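PDB 4HSP: DUF3299 domain-containing protein from Pseudomonas aeruginosa, which is of unknown function but belongs to the DUF3299 family of the OB-fold clan and probably carries a signal sequence in its natural form. Local coordinates for residues K58-I63 with P114-G119; V98-A103 with M137-V142. All blocks are in the same frame, centred on the assembly; numbering follows the deposited sequence.

Contact 1: residues K58-I63 with P114-G119; sequences KLPGYI and PFWVEG
Four main-chain hydrogen bonds join the antiparallel strands 58-63 and 115-118. They are made in two reciprocal pairs, Leu-59 with Val-117 and Gly-61 with Phe-115. Val-117 N meets Leu-59 O in the carbonyl plane at 3.0 Å, and this bond is almost straight (179°). The return bond, Leu-59 N to Val-117 O, has its donor above the carbonyl plane. Phe-115 N to Gly-61 O is short, 2.8 Å, and runs nearly along the C=O axis. Pro-60, which has no N-H, sits in a non-hydrogen-bonded pair with Trp-116, so it costs this pairing no bond. The pairing is consistent with strands 1 and 4 of the five-strand OB-fold barrel, counted from strand 55-68.

Ring packing fills one face of the sheet. Trp-116 has CG beside its own backbone N (chi1 -75°), and its indole stands between two side chains. Pro-60 CB lies over one face of the six-membered ring, 3.8 Å from the centroid. The extended Lys-58 crosses the other face obliquely, with CE in CH-pi contact and NZ in a cation-pi contact 5.0 Å from that centroid. His-26 of the second subunit also meets Trp-116, edge-to-face.

Further along, Pro-114 CB covers a face of the Tyr-62 ring, 4.0 Å from its centroid. On the opposite face of the sheet, with Leu-59 and Val-117, Phe-115 takes Ile-63 CD1 over its ring, 3.6 Å from Phe-115 CD1.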
loop_
_atom_site.group_PDB
_atom_site.type_symbol
_atom_site.label_atom_id
_atom_site.label_comp_id
_atom_site.label_asym_id
_atom_site.label_seq_id
_atom_site.Cartn_x
_atom_site.Cartn_y
_atom_site.Cartn_z
ATOM N N LYS A 58 -24.452 -6.581 -9.430
ATOM C CA LYS A 58 -23.620 -6.077 -8.334
ATOM C C LYS A 58 -22.678 -7.219 -7.929
ATOM O O LYS A 58 -23.114 -8.327 -7.610
ATOM C CB LYS A 58 -24.532 -5.608 -7.191
ATOM C CG LYS A 58 -23.856 -5.149 -5.917
ATOM C CD LYS A 58 -24.903 -5.145 -4.808
ATOM C CE LYS A 58 -24.456 -4.437 -3.562
ATOM N NZ LYS A 58 -25.485 -4.548 -2.501
ATOM N N LEU A 59 -21.392 -6.971 -8.006
ATOM C CA LEU A 59 -20.408 -8.003 -7.709
ATOM C C LEU A 59 -19.276 -7.448 -6.837
ATOM O O LEU A 59 -18.872 -6.298 -7.062
ATOM C CB LEU A 59 -19.875 -8.484 -9.070
ATOM C CG LEU A 59 -19.044 -9.744 -9.201
ATOM C CD1 LEU A 59 -19.751 -10.985 -8.642
ATOM C CD2 LEU A 59 -18.714 -9.955 -10.670
ATOM N N PRO A 60 -18.771 -8.205 -5.816
ATOM C CA PRO A 60 -17.634 -7.688 -5.018
ATOM C C PRO A 60 -16.295 -8.121 -5.626
ATOM O O PRO A 60 -16.221 -9.132 -6.331
ATOM C CB PRO A 60 -17.864 -8.335 -3.656
ATOM C CG PRO A 60 -18.489 -9.683 -4.010
ATOM C CD PRO A 60 -19.145 -9.569 -5.367
ATOM N N GLY A 61 -15.238 -7.383 -5.347
ATOM C CA GLY A 61 -13.929 -7.759 -5.866
ATOM C C GLY A 61 -12.831 -6.732 -5.699
ATOM O O GLY A 61 -13.019 -5.711 -5.047
ATOM N N TYR A 62 -11.655 -7.040 -6.264
ATOM C CA TYR A 62 -10.482 -6.185 -6.218
ATOM C C TYR A 62 -10.246 -5.572 -7.586
ATOM O O TYR A 62 -10.601 -6.163 -8.603
ATOM C CB TYR A 62 -9.256 -7.007 -5.729
ATOM C CG TYR A 62 -9.301 -7.222 -4.233
ATOM C CD1 TYR A 62 -8.786 -6.269 -3.358
ATOM C CD2 TYR A 62 -9.962 -8.325 -3.682
ATOM C CE1 TYR A 62 -8.842 -6.449 -1.978
ATOM C CE2 TYR A 62 -10.005 -8.526 -2.301
ATOM C CZ TYR A 62 -9.445 -7.579 -1.453
ATOM O OH TYR A 62 -9.512 -7.709 -0.090
ATOM N N ILE A 63 -9.702 -4.353 -7.609
ATOM C CA ILE A 63 -9.497 -3.603 -8.850
ATOM C C ILE A 63 -8.032 -3.653 -9.343
ATOM O O ILE A 63 -7.116 -3.346 -8.577
ATOM C CB ILE A 63 -9.963 -2.161 -8.630
ATOM C CG1 ILE A 63 -11.502 -2.123 -8.402
ATOM C CG2 ILE A 63 -9.493 -1.235 -9.774
ATOM C CD1 ILE A 63 -12.076 -0.671 -8.080
ATOM N N PRO A 114 -11.311 -4.157 -1.083
ATOM C CA PRO A 114 -12.266 -4.624 -2.084
ATOM C C PRO A 114 -13.357 -3.579 -2.276
ATOM O O PRO A 114 -13.532 -2.679 -1.440
ATOM C CB PRO A 114 -12.799 -5.931 -1.489
ATOM C CG PRO A 114 -12.545 -5.841 -0.030
ATOM C CD PRO A 114 -11.672 -4.663 0.262
ATOM N N PHE A 115 -14.073 -3.693 -3.385
ATOM C CA PHE A 115 -15.181 -2.818 -3.745
ATOM C C PHE A 115 -16.397 -3.593 -4.181
ATOM O O PHE A 115 -16.285 -4.760 -4.512
ATOM C CB PHE A 115 -14.773 -1.911 -4.914
ATOM C CG PHE A 115 -13.756 -0.859 -4.575
ATOM C CD1 PHE A 115 -12.393 -1.157 -4.575
ATOM C CD2 PHE A 115 -14.149 0.439 -4.284
ATOM C CE1 PHE A 115 -11.449 -0.185 -4.249
ATOM C CE2 PHE A 115 -13.202 1.407 -3.951
ATOM C CZ PHE A 115 -11.859 1.086 -3.935
ATOM N N TRP A 116 -17.554 -2.921 -4.184
ATOM C CA TRP A 116 -18.815 -3.320 -4.796
ATOM C C TRP A 116 -18.888 -2.579 -6.142
ATOM O O TRP A 116 -18.768 -1.354 -6.167
ATOM C CB TRP A 116 -20.046 -2.973 -3.914
ATOM C CG TRP A 116 -20.232 -3.870 -2.732
ATOM C CD1 TRP A 116 -19.997 -3.567 -1.420
ATOM C CD2 TRP A 116 -20.621 -5.248 -2.765
ATOM N NE1 TRP A 116 -20.160 -4.688 -0.640
ATOM C CE2 TRP A 116 -20.553 -5.735 -1.439
ATOM C CE3 TRP A 116 -21.015 -6.126 -3.791
ATOM C CZ2 TRP A 116 -20.906 -7.046 -1.108
ATOM C CZ3 TRP A 116 -21.352 -7.429 -3.464
ATOM C CH2 TRP A 116 -21.263 -7.889 -2.144
ATOM N N VAL A 117 -18.992 -3.316 -7.251
ATOM C CA VAL A 117 -19.164 -2.719 -8.581
ATOM C C VAL A 117 -20.605 -3.045 -9.061
ATOM O O VAL A 117 -20.936 -4.214 -9.258
ATOM C CB VAL A 117 -18.095 -3.151 -9.629
ATOM C CG1 VAL A 117 -18.395 -2.516 -10.978
ATOM C CG2 VAL A 117 -16.677 -2.816 -9.176
ATOM N N GLU A 118 -21.433 -2.020 -9.234
ATOM C CA GLU A 118 -22.809 -2.115 -9.738
ATOM C C GLU A 118 -22.885 -1.516 -11.113
ATOM O O GLU A 118 -22.311 -0.448 -11.337
ATOM C CB GLU A 118 -23.793 -1.343 -8.824
ATOM C CG GLU A 118 -23.736 -1.725 -7.353
ATOM C CD GLU A 118 -24.614 -0.909 -6.425
ATOM O OE1 GLU A 118 -25.619 -0.337 -6.908
ATOM O OE2 GLU A 118 -24.315 -0.864 -5.209
ATOM N N GLY A 119 -23.672 -2.117 -11.994
ATOM C CA GLY A 119 -23.889 -1.566 -13.331
ATOM C C GLY A 119 -24.480 -2.538 -14.322
ATOM O O GLY A 119 -24.874 -3.630 -13.946
#

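Contact 2: residues V98-A103 with M137-V142; sequences VYVKTA and MQASKV
Strands 98-102 and 137-139 run parallel, and three main-chain hydrogen bonds pass between them. Met-137, present as selenomethionine, uses both of its backbone polar atoms here. Met-137 N gives a hydrogen bond to Tyr-99 O at 2.9 Å, in the carbonyl plane but somewhat bent (148°). Met-137 O accepts from Lys-101 N at 3.0 Å, nearly along the C=O axis. Ala-139 N then bonds to Lys-101 O at 3.0 Å. Val-100 CA adds a CA-H...O contact to Met-137 O.

The residues in between face other strands with their backbone. Val-98, Val-100 and Thr-102 bond to strand 73-80, and Gln-138 bonds to Thr-120. Tyr-99 also has a backbone bond to Tyr-135. Strand 98-102 is thus paired along both edges.

Two side-chain hydroxyls have partners outside the segments. Tyr-99 OH is bonded to Glu-76 OE1. Thr-102 has OG1 anti to its backbone N (chi1 -176°), and this hydroxyl bonds to Lys-104 O.

The Gln-138 chain bends at chi2 (62°) and brings its amide back over Lys-101. There Gln-138 OE1 packs on Lys-101 CB at 3.4 Å. Gln-138 NE2 comes near Lys-101 O, but the angle is too poor for a hydrogen bond.

The face of Val-100, Met-137 and Ala-139 is mainly apolar; Thr-102 also lies on it, with CB against Ala-139 CB. Val-98 CG1 touches Met-137 CB at 3.6 Å, crossing obliquely. Val-100 CG1 meets Ala-139 CB at 3.7 Å.

Just beyond, Ser-140 and Lys-141 both face Glu-118 and form a classic beta bulge. The parallel pairing is consistent with strands 3 and 5 of the OB-fold, counted from strand 55-68, where it closes an otherwise antiparallel barrel.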
loop_
_atom_site.group_PDB
_atom_site.type_symbol
_atom_site.label_atom_id
_atom_site.label_comp_id
_atom_site.label_asym_id
_atom_site.label_seq_id
_atom_site.Cartn_x
_atom_site.Cartn_y
_atom_site.Cartn_z
ATOM N N VAL A 98 -14.168 -9.505 -14.831
ATOM C CA VAL A 98 -15.074 -8.552 -15.460
ATOM C C VAL A 98 -14.244 -7.326 -15.908
ATOM O O VAL A 98 -13.548 -6.728 -15.089
ATOM C CB VAL A 98 -16.249 -8.128 -14.527
ATOM C CG1 VAL A 98 -17.246 -7.246 -15.266
ATOM C CG2 VAL A 98 -16.944 -9.346 -13.913
ATOM N N TYR A 99 -14.320 -6.963 -17.194
ATOM C CA TYR A 99 -13.719 -5.735 -17.717
ATOM C C TYR A 99 -14.734 -4.616 -17.430
ATOM O O TYR A 99 -15.853 -4.644 -17.948
ATOM C CB TYR A 99 -13.417 -5.874 -19.217
ATOM C CG TYR A 99 -12.615 -4.748 -19.835
ATOM C CD1 TYR A 99 -13.226 -3.552 -20.211
ATOM C CD2 TYR A 99 -11.269 -4.924 -20.164
ATOM C CE1 TYR A 99 -12.498 -2.522 -20.815
ATOM C CE2 TYR A 99 -10.536 -3.912 -20.790
ATOM C CZ TYR A 99 -11.152 -2.708 -21.107
ATOM O OH TYR A 99 -10.420 -1.715 -21.724
ATOM N N VAL A 100 -14.372 -3.682 -16.539
ATOM C CA VAL A 100 -15.250 -2.590 -16.104
ATOM C C VAL A 100 -14.767 -1.248 -16.681
ATOM O O VAL A 100 -13.569 -0.999 -16.712
ATOM C CB VAL A 100 -15.339 -2.526 -14.551
ATOM C CG1 VAL A 100 -16.401 -1.542 -14.078
ATOM C CG2 VAL A 100 -15.570 -3.893 -13.948
ATOM N N LYS A 101 -15.733 -0.414 -17.150
ATOM C CA LYS A 101 -15.615 0.983 -17.616
ATOM C C LYS A 101 -16.503 1.831 -16.691
ATOM O O LYS A 101 -17.662 1.464 -16.470
ATOM C CB LYS A 101 -16.031 1.162 -19.103
ATOM C CG LYS A 101 -15.047 0.576 -20.110
ATOM C CD LYS A 101 -15.349 1.017 -21.540
ATOM C CE LYS A 101 -14.553 0.225 -22.564
ATOM N NZ LYS A 101 -14.745 0.720 -23.961
ATOM N N THR A 102 -15.951 2.895 -16.088
ATOM C CA THR A 102 -16.722 3.771 -15.191
ATOM C C THR A 102 -16.482 5.277 -15.523
ATOM O O THR A 102 -15.343 5.698 -15.759
ATOM C CB THR A 102 -16.449 3.446 -13.694
ATOM O OG1 THR A 102 -17.290 4.258 -12.869
ATOM C CG2 THR A 102 -14.998 3.633 -13.276
ATOM N N ALA A 103 -17.559 6.065 -15.538
ATOM C CA ALA A 103 -17.476 7.512 -15.754
ATOM C C ALA A 103 -16.997 8.190 -14.456
ATOM O O ALA A 103 -16.171 9.102 -14.506
ATOM C CB ALA A 103 -18.817 8.070 -16.206
HETATM N N MSE A 137 -18.748 -4.782 -17.866
HETATM C CA MSE A 137 -19.640 -3.990 -17.032
HETATM C C MSE A 137 -19.384 -2.494 -17.234
HETATM O O MSE A 137 -18.241 -2.032 -17.273
HETATM C CB MSE A 137 -19.457 -4.380 -15.565
HETATM C CG MSE A 137 -20.430 -3.761 -14.588
HETATM SE SE MSE A 137 -20.568 -4.954 -13.028
HETATM C CE MSE A 137 -22.362 -5.267 -13.168
ATOM N N GLN A 138 -20.469 -1.758 -17.400
ATOM C CA GLN A 138 -20.492 -0.315 -17.463
ATOM C C GLN A 138 -21.016 0.070 -16.100
ATOM O O GLN A 138 -22.211 -0.069 -15.833
ATOM C CB GLN A 138 -21.358 0.173 -18.638
ATOM C CG GLN A 138 -21.332 1.684 -18.849
ATOM C CD GLN A 138 -19.960 2.226 -19.192
ATOM O OE1 GLN A 138 -19.277 1.729 -20.093
ATOM N NE2 GLN A 138 -19.541 3.275 -18.485
ATOM N N ALA A 139 -20.106 0.384 -15.190
ATOM C CA ALA A 139 -20.455 0.669 -13.812
ATOM C C ALA A 139 -21.192 2.012 -13.617
ATOM O O ALA A 139 -20.805 3.041 -14.184
ATOM C CB ALA A 139 -19.215 0.630 -12.940
ATOM N N SER A 140 -22.248 1.964 -12.777
ATOM C CA SER A 140 -23.075 3.068 -12.280
ATOM C C SER A 140 -22.509 3.543 -10.942
ATOM O O SER A 140 -22.626 4.724 -10.592
ATOM C CB SER A 140 -24.523 2.610 -12.054
ATOM O OG SER A 140 -25.032 1.719 -13.035
ATOM N N LYS A 141 -21.941 2.586 -10.167
ATOM C CA LYS A 141 -21.409 2.807 -8.831
ATOM C C LYS A 141 -20.274 1.839 -8.512
ATOM O O LYS A 141 -20.361 0.635 -8.785
ATOM C CB LYS A 141 -22.547 2.625 -7.823
ATOM C CG LYS A 141 -22.373 3.283 -6.469
ATOM C CD LYS A 141 -23.475 2.769 -5.535
ATOM C CE LYS A 141 -23.771 3.648 -4.346
ATOM N NZ LYS A 141 -24.519 2.898 -3.300
ATOM N N VAL A 142 -19.198 2.395 -7.951
ATOM C CA VAL A 142 -18.015 1.701 -7.447
ATOM C C VAL A 142 -17.847 2.230 -6.037
ATOM O O VAL A 142 -17.603 3.418 -5.843
ATOM C CB VAL A 142 -16.742 1.813 -8.308
ATOM C CG1 VAL A 142 -15.646 0.905 -7.746
ATOM C CG2 VAL A 142 -17.041 1.452 -9.764
#

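In the fold
The two contacts belong to one curved sheet and share no strand. Contact 1 is the more buried, with two layers of side chains, one of which reaches the second subunit. Contact 2 is partly buried, and no other chain of the assembly touches its two segments. Aromatic and proline packing marks contact 1, whereas contact 2 has valine, alanine and the selenomethionine side chain on its inner face, and Lys-101 and Gln-138 on the other. Strands 115-118 and 132-144 are neighbours and join the pair directly, probably through hydrogen bonds Glu-118 O to Ser-140 N and Glu-118 N to Lys-141 O. Val-117 of contact 1 also packs against Val-100 and Ala-139 of contact 2.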